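Local coordinates for protein activating signal cointegrator 1 complex subunit 2 (Homo sapiens, PDB 6YXQ) that binds K63-linked polyubiquitin chains and so recruits its partners ASCC3 and ALKBH3 to sites of DNA damage, and also takes part in the rescue of stalled ribosomes, at residues P6-P9 with L10-Q14; L70-L73 with L74-H78; F87-T90 with L91-L95. All coordinates share one frame; numbering follows the deposited sequence.

Contact 1 of 3, residues P6-P9 with L10-Q14; sequences PALP and LDQLQ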
loop_
_atom_site.group_PDB
_atom_site.type_symbol
_atom_site.label_atom_id
_atom_site.label_comp_id
_atom_site.label_asym_id
_atom_site.label_seq_id
_atom_site.Cartn_x
_atom_site.Cartn_y
_atom_site.Cartn_z
ATOM N N PRO B 6 -2.637 37.198 -8.600
ATOM C CA PRO B 6 -1.712 36.081 -8.803
ATOM C C PRO B 6 -1.926 34.966 -7.786
ATOM O O PRO B 6 -2.643 35.169 -6.805
ATOM C CB PRO B 6 -0.344 36.735 -8.620
ATOM C CG PRO B 6 -0.597 37.801 -7.597
ATOM C CD PRO B 6 -2.029 38.270 -7.790
ATOM N N ALA B 7 -1.312 33.809 -8.018
ATOM C CA ALA B 7 -1.418 32.660 -7.126
ATOM C C ALA B 7 -0.106 32.496 -6.370
ATOM O O ALA B 7 0.961 32.383 -6.984
ATOM C CB ALA B 7 -1.756 31.389 -7.905
ATOM N N LEU B 8 -0.190 32.488 -5.035
ATOM C CA LEU B 8 0.974 32.370 -4.166
ATOM C C LEU B 8 1.129 30.929 -3.706
ATOM O O LEU B 8 0.171 30.351 -3.167
ATOM C CB LEU B 8 0.833 33.294 -2.957
ATOM C CG LEU B 8 2.106 33.754 -2.238
ATOM C CD1 LEU B 8 3.068 34.427 -3.207
ATOM C CD2 LEU B 8 1.767 34.686 -1.076
ATOM N N PRO B 9 2.295 30.318 -3.905
ATOM C CA PRO B 9 2.478 28.929 -3.473
ATOM C C PRO B 9 2.407 28.799 -1.961
ATOM O O PRO B 9 2.741 29.721 -1.212
ATOM C CB PRO B 9 3.872 28.567 -4.002
ATOM C CG PRO B 9 4.556 29.868 -4.212
ATOM C CD PRO B 9 3.488 30.852 -4.583
ATOM N N LEU B 10 1.987 27.609 -1.526
ATOM C CA LEU B 10 1.575 27.392 -0.142
ATOM C C LEU B 10 2.699 27.665 0.847
ATOM O O LEU B 10 2.458 28.219 1.926
ATOM C CB LEU B 10 1.076 25.960 0.019
ATOM C CG LEU B 10 0.600 25.543 1.409
ATOM C CD1 LEU B 10 -0.478 26.489 1.911
ATOM C CD2 LEU B 10 0.088 24.111 1.378
ATOM N N ASP B 11 3.929 27.264 0.514
ATOM C CA ASP B 11 5.011 27.328 1.491
ATOM C C ASP B 11 5.265 28.758 1.950
ATOM O O ASP B 11 5.603 28.988 3.117
ATOM C CB ASP B 11 6.288 26.723 0.910
ATOM C CG ASP B 11 6.525 27.143 -0.521
ATOM O OD1 ASP B 11 7.632 27.644 -0.823
ATOM O OD2 ASP B 11 5.602 26.968 -1.344
ATOM N N GLN B 12 5.094 29.734 1.059
ATOM C CA GLN B 12 5.359 31.127 1.389
ATOM C C GLN B 12 4.094 31.952 1.616
ATOM O O GLN B 12 4.198 33.153 1.895
ATOM C CB GLN B 12 6.225 31.775 0.300
ATOM C CG GLN B 12 5.595 31.838 -1.084
ATOM C CD GLN B 12 6.571 32.339 -2.142
ATOM O OE1 GLN B 12 7.783 32.371 -1.919
ATOM N NE2 GLN B 12 6.044 32.734 -3.294
ATOM N N LEU B 13 2.911 31.344 1.531
ATOM C CA LEU B 13 1.675 32.085 1.751
ATOM C C LEU B 13 1.435 32.290 3.242
ATOM O O LEU B 13 1.664 31.391 4.057
ATOM C CB LEU B 13 0.478 31.363 1.114
ATOM C CG LEU B 13 -0.891 32.044 1.262
ATOM C CD1 LEU B 13 -1.776 31.697 0.077
ATOM C CD2 LEU B 13 -1.623 31.679 2.556
ATOM N N GLN B 14 0.949 33.478 3.585
ATOM C CA GLN B 14 0.715 33.883 4.961
ATOM C C GLN B 14 -0.780 33.957 5.237
ATOM O O GLN B 14 -1.552 34.421 4.394
ATOM C CB GLN B 14 1.366 35.244 5.235
ATOM C CG GLN B 14 2.772 35.357 4.674
ATOM C CD GLN B 14 3.824 35.072 5.718
ATOM O OE1 GLN B 14 3.531 35.036 6.913
ATOM N NE2 GLN B 14 5.053 34.846 5.276
#

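Contact 2 of 3, residues L70-L73 with L74-H78; sequences LDWL and LALPH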
loop_
_atom_site.group_PDB
_atom_site.type_symbol
_atom_site.label_atom_id
_atom_site.label_comp_id
_atom_site.label_asym_id
_atom_site.label_seq_id
_atom_site.Cartn_x
_atom_site.Cartn_y
_atom_site.Cartn_z
ATOM N N LEU B 70 -9.049 8.518 6.814
ATOM C CA LEU B 70 -8.468 8.770 5.498
ATOM C C LEU B 70 -9.485 9.390 4.547
ATOM O O LEU B 70 -9.133 10.240 3.720
ATOM C CB LEU B 70 -7.902 7.475 4.921
ATOM C CG LEU B 70 -6.546 6.978 5.429
ATOM C CD1 LEU B 70 -6.279 5.558 4.969
ATOM C CD2 LEU B 70 -5.438 7.894 4.959
ATOM N N ASP B 71 -10.750 8.975 4.643
ATOM C CA ASP B 71 -11.805 9.620 3.869
ATOM C C ASP B 71 -11.857 11.110 4.179
ATOM O O ASP B 71 -11.908 11.954 3.270
ATOM C CB ASP B 71 -13.151 8.963 4.176
ATOM C CG ASP B 71 -13.339 7.637 3.463
ATOM O OD1 ASP B 71 -12.606 7.362 2.489
ATOM O OD2 ASP B 71 -14.234 6.871 3.880
ATOM N N TRP B 72 -11.816 11.450 5.469
ATOM C CA TRP B 72 -11.854 12.856 5.868
ATOM C C TRP B 72 -10.612 13.603 5.393
ATOM O O TRP B 72 -10.694 14.763 4.960
ATOM C CB TRP B 72 -11.988 12.947 7.385
ATOM C CG TRP B 72 -11.587 14.253 7.958
ATOM C CD1 TRP B 72 -12.335 15.388 8.005
ATOM C CD2 TRP B 72 -10.337 14.567 8.582
ATOM N NE1 TRP B 72 -11.629 16.394 8.619
ATOM C CE2 TRP B 72 -10.398 15.915 8.981
ATOM C CE3 TRP B 72 -9.166 13.846 8.823
ATOM C CZ2 TRP B 72 -9.339 16.553 9.622
ATOM C CZ3 TRP B 72 -8.114 14.481 9.468
ATOM C CH2 TRP B 72 -8.208 15.818 9.857
ATOM N N LEU B 73 -9.452 12.950 5.482
ATOM C CA LEU B 73 -8.201 13.544 5.026
ATOM C C LEU B 73 -8.249 13.877 3.540
ATOM O O LEU B 73 -7.752 14.928 3.115
ATOM C CB LEU B 73 -7.057 12.579 5.319
ATOM C CG LEU B 73 -5.645 13.111 5.150
ATOM C CD1 LEU B 73 -5.282 13.961 6.350
ATOM C CD2 LEU B 73 -4.686 11.951 4.988
ATOM N N LEU B 74 -8.821 12.983 2.732
ATOM C CA LEU B 74 -8.988 13.282 1.314
ATOM C C LEU B 74 -10.013 14.389 1.095
ATOM O O LEU B 74 -9.901 15.154 0.130
ATOM C CB LEU B 74 -9.395 12.021 0.558
ATOM C CG LEU B 74 -8.431 10.842 0.667
ATOM C CD1 LEU B 74 -9.129 9.542 0.306
ATOM C CD2 LEU B 74 -7.238 11.064 -0.228
ATOM N N ALA B 75 -11.018 14.483 1.973
ATOM C CA ALA B 75 -11.994 15.565 1.858
ATOM C C ALA B 75 -11.363 16.928 2.113
ATOM O O ALA B 75 -11.768 17.922 1.502
ATOM C CB ALA B 75 -13.153 15.334 2.827
ATOM N N LEU B 76 -10.382 16.991 3.015
ATOM C CA LEU B 76 -9.738 18.237 3.440
ATOM C C LEU B 76 -9.263 19.109 2.277
ATOM O O LEU B 76 -9.068 18.615 1.158
ATOM C CB LEU B 76 -8.553 17.927 4.358
ATOM C CG LEU B 76 -8.897 17.517 5.788
ATOM C CD1 LEU B 76 -7.648 17.084 6.525
ATOM C CD2 LEU B 76 -9.589 18.641 6.523
ATOM N N PRO B 77 -9.082 20.408 2.495
ATOM C CA PRO B 77 -8.561 21.281 1.438
ATOM C C PRO B 77 -7.045 21.183 1.336
ATOM O O PRO B 77 -6.371 20.589 2.177
ATOM C CB PRO B 77 -8.994 22.688 1.875
ATOM C CG PRO B 77 -9.909 22.491 3.045
ATOM C CD PRO B 77 -9.563 21.176 3.652
ATOM N N HIS B 78 -6.517 21.790 0.272
ATOM C CA HIS B 78 -5.087 21.685 0.006
ATOM C C HIS B 78 -4.267 22.212 1.176
ATOM O O HIS B 78 -3.303 21.566 1.605
ATOM C CB HIS B 78 -4.736 22.428 -1.282
ATOM C CG HIS B 78 -3.292 22.323 -1.669
ATOM N ND1 HIS B 78 -2.321 23.162 -1.165
ATOM C CD2 HIS B 78 -2.655 21.478 -2.515
ATOM C CE1 HIS B 78 -1.149 22.838 -1.682
ATOM N NE2 HIS B 78 -1.324 21.819 -2.504
#

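Contact 3 of 3, residues F87-T90 with L91-L95; sequences FDET and LQKCL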
loop_
_atom_site.group_PDB
_atom_site.type_symbol
_atom_site.label_atom_id
_atom_site.label_comp_id
_atom_site.label_asym_id
_atom_site.label_seq_id
_atom_site.Cartn_x
_atom_site.Cartn_y
_atom_site.Cartn_z
ATOM N N PHE B 87 2.404 17.839 9.985
ATOM C CA PHE B 87 2.565 18.069 11.414
ATOM C C PHE B 87 1.998 16.968 12.299
ATOM O O PHE B 87 2.337 16.931 13.488
ATOM C CB PHE B 87 1.939 19.415 11.800
ATOM C CG PHE B 87 2.691 20.597 11.256
ATOM C CD1 PHE B 87 3.872 21.013 11.850
ATOM C CD2 PHE B 87 2.235 21.272 10.138
ATOM C CE1 PHE B 87 4.572 22.084 11.347
ATOM C CE2 PHE B 87 2.934 22.344 9.632
ATOM C CZ PHE B 87 4.102 22.751 10.236
ATOM N N ASP B 88 1.166 16.069 11.766
ATOM C CA ASP B 88 0.602 14.970 12.541
ATOM C C ASP B 88 1.467 13.738 12.331
ATOM O O ASP B 88 1.431 13.122 11.261
ATOM C CB ASP B 88 -0.840 14.693 12.125
ATOM C CG ASP B 88 -1.525 13.694 13.034
ATOM O OD1 ASP B 88 -0.825 12.962 13.762
ATOM O OD2 ASP B 88 -2.768 13.640 13.024
ATOM N N GLU B 89 2.226 13.362 13.360
ATOM C CA GLU B 89 3.074 12.187 13.235
ATOM C C GLU B 89 2.248 10.908 13.159
ATOM O O GLU B 89 2.645 9.965 12.467
ATOM C CB GLU B 89 4.076 12.130 14.390
ATOM C CG GLU B 89 3.477 11.789 15.740
ATOM C CD GLU B 89 4.529 11.395 16.758
ATOM O OE1 GLU B 89 5.663 11.915 16.681
ATOM O OE2 GLU B 89 4.220 10.559 17.634
ATOM N N THR B 90 1.088 10.866 13.825
ATOM C CA THR B 90 0.261 9.661 13.795
ATOM C C THR B 90 -0.142 9.305 12.370
ATOM O O THR B 90 -0.176 8.123 12.006
ATOM C CB THR B 90 -0.985 9.837 14.669
ATOM O OG1 THR B 90 -1.874 10.794 14.073
ATOM C CG2 THR B 90 -0.598 10.303 16.064
ATOM N N LEU B 91 -0.433 10.314 11.548
ATOM C CA LEU B 91 -0.836 10.070 10.165
ATOM C C LEU B 91 0.236 9.306 9.395
ATOM O O LEU B 91 -0.037 8.251 8.801
ATOM C CB LEU B 91 -1.138 11.399 9.483
ATOM C CG LEU B 91 -1.185 11.467 7.960
ATOM C CD1 LEU B 91 -2.118 10.430 7.389
ATOM C CD2 LEU B 91 -1.690 12.830 7.616
ATOM N N GLN B 92 1.462 9.839 9.374
ATOM C CA GLN B 92 2.526 9.189 8.621
ATOM C C GLN B 92 2.809 7.794 9.162
ATOM O O GLN B 92 3.048 6.860 8.389
ATOM C CB GLN B 92 3.794 10.045 8.644
ATOM C CG GLN B 92 4.976 9.424 7.895
ATOM C CD GLN B 92 5.880 8.599 8.799
ATOM O OE1 GLN B 92 6.465 7.599 8.376
ATOM N NE2 GLN B 92 5.996 9.018 10.054
ATOM N N LYS B 93 2.782 7.630 10.486
ATOM C CA LYS B 93 3.037 6.312 11.057
ATOM C C LYS B 93 1.921 5.339 10.711
ATOM O O LYS B 93 2.172 4.148 10.499
ATOM C CB LYS B 93 3.231 6.427 12.568
ATOM C CG LYS B 93 4.257 7.482 12.953
ATOM C CD LYS B 93 5.007 7.102 14.207
ATOM C CE LYS B 93 4.124 6.314 15.156
ATOM N NZ LYS B 93 4.685 6.310 16.536
ATOM N N CYS B 94 0.685 5.835 10.609
ATOM C CA CYS B 94 -0.420 4.991 10.170
ATOM C C CYS B 94 -0.213 4.520 8.734
ATOM O O CYS B 94 -0.420 3.336 8.418
ATOM C CB CYS B 94 -1.739 5.758 10.311
ATOM S SG CYS B 94 -3.187 5.042 9.474
ATOM N N LEU B 95 0.204 5.432 7.851
ATOM C CA LEU B 95 0.424 5.044 6.460
ATOM C C LEU B 95 1.600 4.078 6.333
ATOM O O LEU B 95 1.539 3.112 5.558
ATOM C CB LEU B 95 0.643 6.285 5.600
ATOM C CG LEU B 95 -0.583 7.180 5.394
ATOM C CD1 LEU B 95 -0.174 8.614 5.099
ATOM C CD2 LEU B 95 -1.454 6.639 4.273
#

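Contact 1 of 3, residues P6-P9 with L10-Q14
Pro9 and Gln12 meet by backbone and by side chain. A hydrogen bond runs from Gln12 N to Pro9 O, at 3.3 Å and bent to 139° at the hydrogen. The donor sits well above the carbonyl plane, about 43° out of it, and not on a lone pair. A second bond of 3.2 Å follows one residue later, from Leu13 N to Leu10 O. Together they make two overlapping beta turns, Pro9-Gln12 and Leu10-Leu13. These turn the N-terminal tail sharply just before strand 14-18.

The side chains meet by van der Waals contact. Gln12 has its CG between the backbone N and the carbonyl carbon (chi1 63°), and the chain is extended from there. It therefore folds back over Pro9, and its NE2 lies 3.4 Å from Pro9 CG. The same NE2 is 3.4 Å from Leu8 CD1, where the two side chains cross at about a right angle. The other methyl of Leu8, CD2, packs on Leu13 CB at 4.2 Å.

Asp11 touches Pro9 through one carboxylate oxygen, OD2, which is 3.6 Å from Pro9 CB. Both its oxygens are hydrogen-bonded outside the two segments, OD1 to Ser146 OG. Leu10 turns away from the tail. Its buried side chain meets His78 and Trp82 of helix 78-87, and its backbone is hydrogen-bonded to Phe144.

Contact 2 of 3, residues L70-L73 with L74-H78
Trp72 and Leu76 are brought together by opposite choices of first torsion. Trp72 holds CG anti to its N (chi1 160°). Leu76 holds CG anti to its carbonyl carbon (chi1 -76°). The indole thus swings toward the helix end, and one methyl of Leu76, CD1, lies over a face of it. Leu76 CD1 stands 3.7 Å from the centroid of the six-membered ring, only 16° off the normal, a CH-pi contact. Its twin CD2 sits off the rim by NE1 and CZ2, 3.7 Å from Trp72 NE1. Leu76 CD1 also touches Leu73 CD1, at 3.9 Å.

This is the C-terminal turn of helix 53-75. Leu74 N bonds to Leu70 O at 2.9 Å. Ala75 N bonds to Asp71 O at 3.0 Å. The last of the series, Leu76 N to Trp72 O, is also 3.0 Å, with a weak second bond from the same N to Leu73 O. Leu76 then leaves helical geometry, and Pro77 takes the N-cap position of helix 78-87.

The indole also makes a cation-pi contact with Arg39. An alanine in place of Trp72 would probably leave the Leu76 methyls without their flat support and Arg39 without its pi partner. Leu74 packs on Phe166 of the ASCC3 chain. The indole thus serves two chemistries, apolar CH-pi packing with Leu76 and cation-pi with Arg39, while the Asp71 carboxylate is paired with Arg122 in a salt bridge.

Contact 3 of 3, residues F87-T90 with L91-L95
Asp88 is the N-cap of helix 89-101, and its carboxylate turns back over the first turn toward Thr90 and Leu91. Its CG is anti to the backbone N (chi1 -172°), which places OD1 near the amides of the helix start. Thr90 N reaches OD1 at 2.8 Å and Leu91 N reaches it at 3.5 Å, both as weak bonds. Leu91 N is shared, since it also bonds weakly to Asp88 O at 3.4 Å. Thr90 OG1 lies between its own N and carbonyl carbon (chi1 69°), on the side of the cap. It is also modelled as a donor to Asp88 OD1, but at a separation too short to trust. Thr90 OG1 also has a weak bond from Phe41 N.

Regular helix bonds take over next. Lys93 N points almost straight at Glu89 O, at 3.1 Å. Cys94 N bonds to Thr90 O at 2.8 Å. Glu89 and Lys93 are opposite charges one turn apart, but Glu89 OE2 and Lys93 NZ are 4.4 Å apart, beyond a salt bridge. Lys93 packs on Tyr26 of the ASCC3 chain. On the apolar side, Leu91 CB meets Asp88 CB at 4.2 Å, and the leucine goes on to touch Phe41 and Leu73. Gln92 OE1 is hydrogen-bonded to Lys164.

The helix start would probably favour the charged form of the Asp88 carboxylate. One aspartate oxygen accepting from the amides two and three residues on, weakly here, is typical of an Asx turn at an N-cap, in this case at the break between helices 78-87 and 89-101.

In the fold
The three contacts follow in series along the N-terminal part of ASCC2, and none nests in or crosses another. Contact 1 closes a sharp turn of the tail before strand 14-18. Contact 2 ends helix 53-75 and hands the chain to helix 78-87. Contact 3 starts helix 89-101 right after that helix. Contacts 1 and 2 meet through Leu10 CD2 and His78 CE1, 3.5 Å apart, which ties the tail to the start of helix 78-87. Contacts 2 and 3 meet where Leu73 packs on Leu91 and Leu70 on Leu95, which sets helix 53-75 against helix 89-101. Contacts 2 and 3 each also touch the ASCC3 chain.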